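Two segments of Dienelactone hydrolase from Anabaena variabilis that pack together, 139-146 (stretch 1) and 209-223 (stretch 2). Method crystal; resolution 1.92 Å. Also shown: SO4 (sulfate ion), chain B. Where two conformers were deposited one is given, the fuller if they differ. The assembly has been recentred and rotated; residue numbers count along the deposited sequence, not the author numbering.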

# COMPACT_ATOMS: atom_id res chain seq x y z
N VAL A 139 2.67 2.60 11.98
CA VAL A 139 2.45 3.02 10.60
C VAL A 139 2.36 4.53 10.59
O VAL A 139 1.50 5.11 11.26
CB VAL A 139 1.18 2.41 10.01
CG1 VAL A 139 1.05 2.82 8.52
CG2 VAL A 139 1.18 0.89 10.21
N GLN A 140 3.27 5.15 9.85
CA GLN A 140 3.45 6.60 9.80
C GLN A 140 2.88 7.33 8.60
O GLN A 140 2.90 8.59 8.57
CB GLN A 140 4.94 6.96 9.91
CG GLN A 140 5.58 6.53 11.24
CD GLN A 140 6.88 7.24 11.60
OE1 GLN A 140 7.49 6.91 12.62
NE2 GLN A 140 7.31 8.25 10.79
N ALA A 141 2.35 6.59 7.63
CA ALA A 141 1.75 7.19 6.44
C ALA A 141 1.05 6.15 5.59
O ALA A 141 1.42 4.98 5.58
CB ALA A 141 2.81 7.94 5.57
N VAL A 142 0.00 6.58 4.90
CA VAL A 142 -0.74 5.71 4.01
C VAL A 142 -1.11 6.49 2.74
O VAL A 142 -1.49 7.64 2.82
CB VAL A 142 -2.05 5.16 4.65
CG1 VAL A 142 -2.89 4.35 3.61
CG2 VAL A 142 -1.76 4.31 5.88
N VAL A 143 -0.97 5.84 1.60
CA VAL A 143 -1.40 6.39 0.31
C VAL A 143 -2.34 5.31 -0.27
O VAL A 143 -1.99 4.13 -0.31
CB VAL A 143 -0.25 6.65 -0.65
CG1 VAL A 143 -0.78 7.09 -2.03
CG2 VAL A 143 0.69 7.67 -0.11
N SER A 144 -3.53 5.73 -0.69
CA SER A 144 -4.50 4.83 -1.29
C SER A 144 -4.67 5.24 -2.75
O SER A 144 -5.03 6.38 -3.01
CB SER A 144 -5.83 4.88 -0.55
OG SER A 144 -6.80 4.25 -1.36
N ARG A 145 -4.33 4.33 -3.67
CA ARG A 145 -4.44 4.61 -5.12
C ARG A 145 -5.72 4.01 -5.69
O ARG A 145 -5.83 2.78 -5.85
CB ARG A 145 -3.23 4.07 -5.88
CG ARG A 145 -3.19 4.42 -7.38
CD ARG A 145 -2.58 3.30 -8.17
NE ARG A 145 -3.54 2.20 -8.29
CZ ARG A 145 -3.24 0.98 -8.72
NH1 ARG A 145 -1.99 0.64 -8.99
NH2 ARG A 145 -4.20 0.08 -8.81
N GLY A 146 -6.69 4.87 -5.97
CA GLY A 146 -7.96 4.41 -6.55
C GLY A 146 -8.66 3.36 -5.72
O GLY A 146 -9.17 2.39 -6.25
S SO4 B . -2.54 -3.41 -8.88
O1 SO4 B . -1.99 -3.86 -7.61
O2 SO4 B . -2.42 -4.52 -9.78
O3 SO4 B . -1.67 -2.36 -9.37
O4 SO4 B . -3.92 -2.93 -8.76
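Stretch 2 209-223: AVAQLASEWFMHYLR

At the apolar centre, the CA-to-CB bonds of A141 and V143 point toward the helix of stretch 2. A141 CB touches Y221 CB (3.7 Å), L222 CD2 (4.0 Å), F218 CD1 (4.0 Å, near the ring plane at its edge) and W217 CD1 (4.1 Å). V143, chi1 t, places CG2 3.4 Å from F218 CZ and 3.8 Å from W217 CD1, while its CG1 lies 4.3 Å from A214 CB. The CA-to-CB bond of F218 points sideways, but with chi1 m the end of its ring comes nearer the strand. Helix 209–221 lies nearly antiparallel on the strand of stretch 1: the N-to-C directions differ by 170° and the axes approach to 8.2 Å. The backbones are closest where A141 CA lies 6.1 Å from Y221 CA and Q140 CA 6.1 Å from L222 CA. Because the chains run oppositely, R145 falls beside V210, one turn before A214, with R145 CG 3.8 Å from V210 CG1; the guanidinium reaches beyond, R145 NH1 and NH2 donating to sulfate O3 and O4 (3.0 Å each). At the other end, Q140 CB packs on L222 CD2 (3.6 Å), where the chain leaves helical conformation. Here Q140 NE2 donates to Y221 O (3.1 Å) and, weakly, to R223 O (3.5 Å), tying stretch 1 to the carboxyl end of the chain.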

# COMPACT_ATOMS: atom_id res chain seq x y z
N ALA A 209 2.34 10.45 -12.20
CA ALA A 209 1.80 11.39 -11.22
C ALA A 209 1.49 10.70 -9.91
O ALA A 209 1.72 11.24 -8.85
CB ALA A 209 0.54 12.07 -11.77
N VAL A 210 0.90 9.52 -9.97
CA VAL A 210 0.64 8.78 -8.76
C VAL A 210 1.94 8.56 -7.98
O VAL A 210 2.00 8.77 -6.77
CB VAL A 210 -0.06 7.44 -9.04
CG1 VAL A 210 -0.10 6.58 -7.78
CG2 VAL A 210 -1.45 7.70 -9.55
N ALA A 211 2.98 8.10 -8.67
CA ALA A 211 4.27 7.85 -8.02
C ALA A 211 4.91 9.12 -7.46
O ALA A 211 5.50 9.11 -6.34
CB ALA A 211 5.18 7.25 -8.98
N GLN A 212 4.80 10.20 -8.23
CA GLN A 212 5.38 11.45 -7.80
C GLN A 212 4.66 11.92 -6.50
O GLN A 212 5.30 12.30 -5.53
CB GLN A 212 5.33 12.52 -8.89
CG GLN A 212 6.27 12.31 -10.15
CD GLN A 212 5.96 13.32 -11.28
OE1 GLN A 212 4.79 13.53 -11.64
NE2 GLN A 212 7.01 13.89 -11.87
N LEU A 213 3.34 11.90 -6.50
CA LEU A 213 2.55 12.29 -5.32
C LEU A 213 2.82 11.42 -4.12
O LEU A 213 2.88 11.92 -2.99
CB LEU A 213 1.05 12.25 -5.67
CG LEU A 213 0.64 13.30 -6.70
CD1 LEU A 213 -0.63 12.91 -7.46
CD2 LEU A 213 0.50 14.64 -6.02
N ALA A 214 2.95 10.12 -4.37
CA ALA A 214 3.24 9.18 -3.30
C ALA A 214 4.65 9.44 -2.74
O ALA A 214 4.82 9.50 -1.54
CB ALA A 214 3.09 7.71 -3.81
N SER A 215 5.64 9.62 -3.60
CA SER A 215 6.97 9.93 -3.15
C SER A 215 7.01 11.18 -2.24
O SER A 215 7.58 11.13 -1.15
CB SER A 215 7.91 10.15 -4.33
OG SER A 215 9.21 10.39 -3.86
N GLU A 216 6.40 12.28 -2.68
CA GLU A 216 6.33 13.51 -1.86
C GLU A 216 5.75 13.25 -0.48
O GLU A 216 6.26 13.73 0.55
CB GLU A 216 5.48 14.59 -2.56
CG GLU A 216 6.27 15.21 -3.69
CD GLU A 216 5.45 16.07 -4.61
OE1 GLU A 216 4.22 15.88 -4.68
OE2 GLU A 216 6.07 16.94 -5.27
N TRP A 217 4.68 12.46 -0.46
CA TRP A 217 4.00 12.15 0.79
C TRP A 217 4.86 11.33 1.73
O TRP A 217 5.00 11.68 2.92
CB TRP A 217 2.69 11.42 0.51
CG TRP A 217 1.72 11.34 1.66
CD1 TRP A 217 1.51 10.27 2.48
CD2 TRP A 217 0.78 12.34 2.07
NE1 TRP A 217 0.55 10.55 3.38
CE2 TRP A 217 0.06 11.81 3.16
CE3 TRP A 217 0.48 13.64 1.63
CZ2 TRP A 217 -0.95 12.52 3.82
CZ3 TRP A 217 -0.51 14.35 2.27
CH2 TRP A 217 -1.24 13.78 3.36
N PHE A 218 5.40 10.23 1.21
CA PHE A 218 6.21 9.31 2.04
C PHE A 218 7.50 9.97 2.49
O PHE A 218 7.95 9.79 3.63
CB PHE A 218 6.51 8.01 1.26
CG PHE A 218 5.30 7.14 1.06
CD1 PHE A 218 4.49 6.80 2.12
CD2 PHE A 218 4.99 6.61 -0.19
CE1 PHE A 218 3.43 5.95 1.95
CE2 PHE A 218 3.92 5.75 -0.35
CZ PHE A 218 3.13 5.46 0.70
N MSE A 219 8.12 10.76 1.61
CA MSE A 219 9.34 11.44 2.02
C MSE A 219 9.09 12.37 3.19
O MSE A 219 9.91 12.45 4.13
CB MSE A 219 9.97 12.15 0.82
CG MSE A 219 10.53 11.16 -0.18
SE MSE A 219 12.13 10.35 0.52
CE MSE A 219 13.07 11.96 0.48
N HIS A 220 7.97 13.05 3.18
CA HIS A 220 7.66 13.96 4.28
C HIS A 220 7.33 13.24 5.58
O HIS A 220 7.85 13.62 6.63
CB HIS A 220 6.49 14.86 3.95
CG HIS A 220 6.13 15.79 5.06
ND1 HIS A 220 6.94 16.84 5.44
CD2 HIS A 220 5.05 15.84 5.88
CE1 HIS A 220 6.38 17.49 6.45
NE2 HIS A 220 5.23 16.90 6.73
N TYR A 221 6.46 12.23 5.50
CA TYR A 221 5.97 11.53 6.68
C TYR A 221 6.79 10.34 7.19
O TYR A 221 6.60 9.96 8.32
CB TYR A 221 4.49 11.11 6.52
CG TYR A 221 3.54 12.27 6.54
CD1 TYR A 221 3.29 12.95 7.71
CD2 TYR A 221 2.87 12.68 5.39
CE1 TYR A 221 2.46 14.01 7.76
CE2 TYR A 221 2.01 13.76 5.43
CZ TYR A 221 1.80 14.42 6.62
OH TYR A 221 0.95 15.50 6.70
N LEU A 222 7.69 9.76 6.40
CA LEU A 222 8.48 8.59 6.88
C LEU A 222 9.90 8.97 7.28
O LEU A 222 10.89 8.31 6.92
CB LEU A 222 8.50 7.49 5.82
CG LEU A 222 7.15 6.92 5.43
CD1 LEU A 222 7.33 5.77 4.46
CD2 LEU A 222 6.39 6.47 6.68
N ARG A 223 9.98 10.08 8.02
CA ARG A 223 11.22 10.62 8.52
C ARG A 223 11.38 10.16 9.96
O ARG A 223 10.42 9.76 10.66
CB ARG A 223 11.20 12.15 8.47
CG ARG A 223 11.32 12.73 7.07
CD ARG A 223 11.16 14.24 7.04
OXT ARG A 223 12.50 10.15 10.44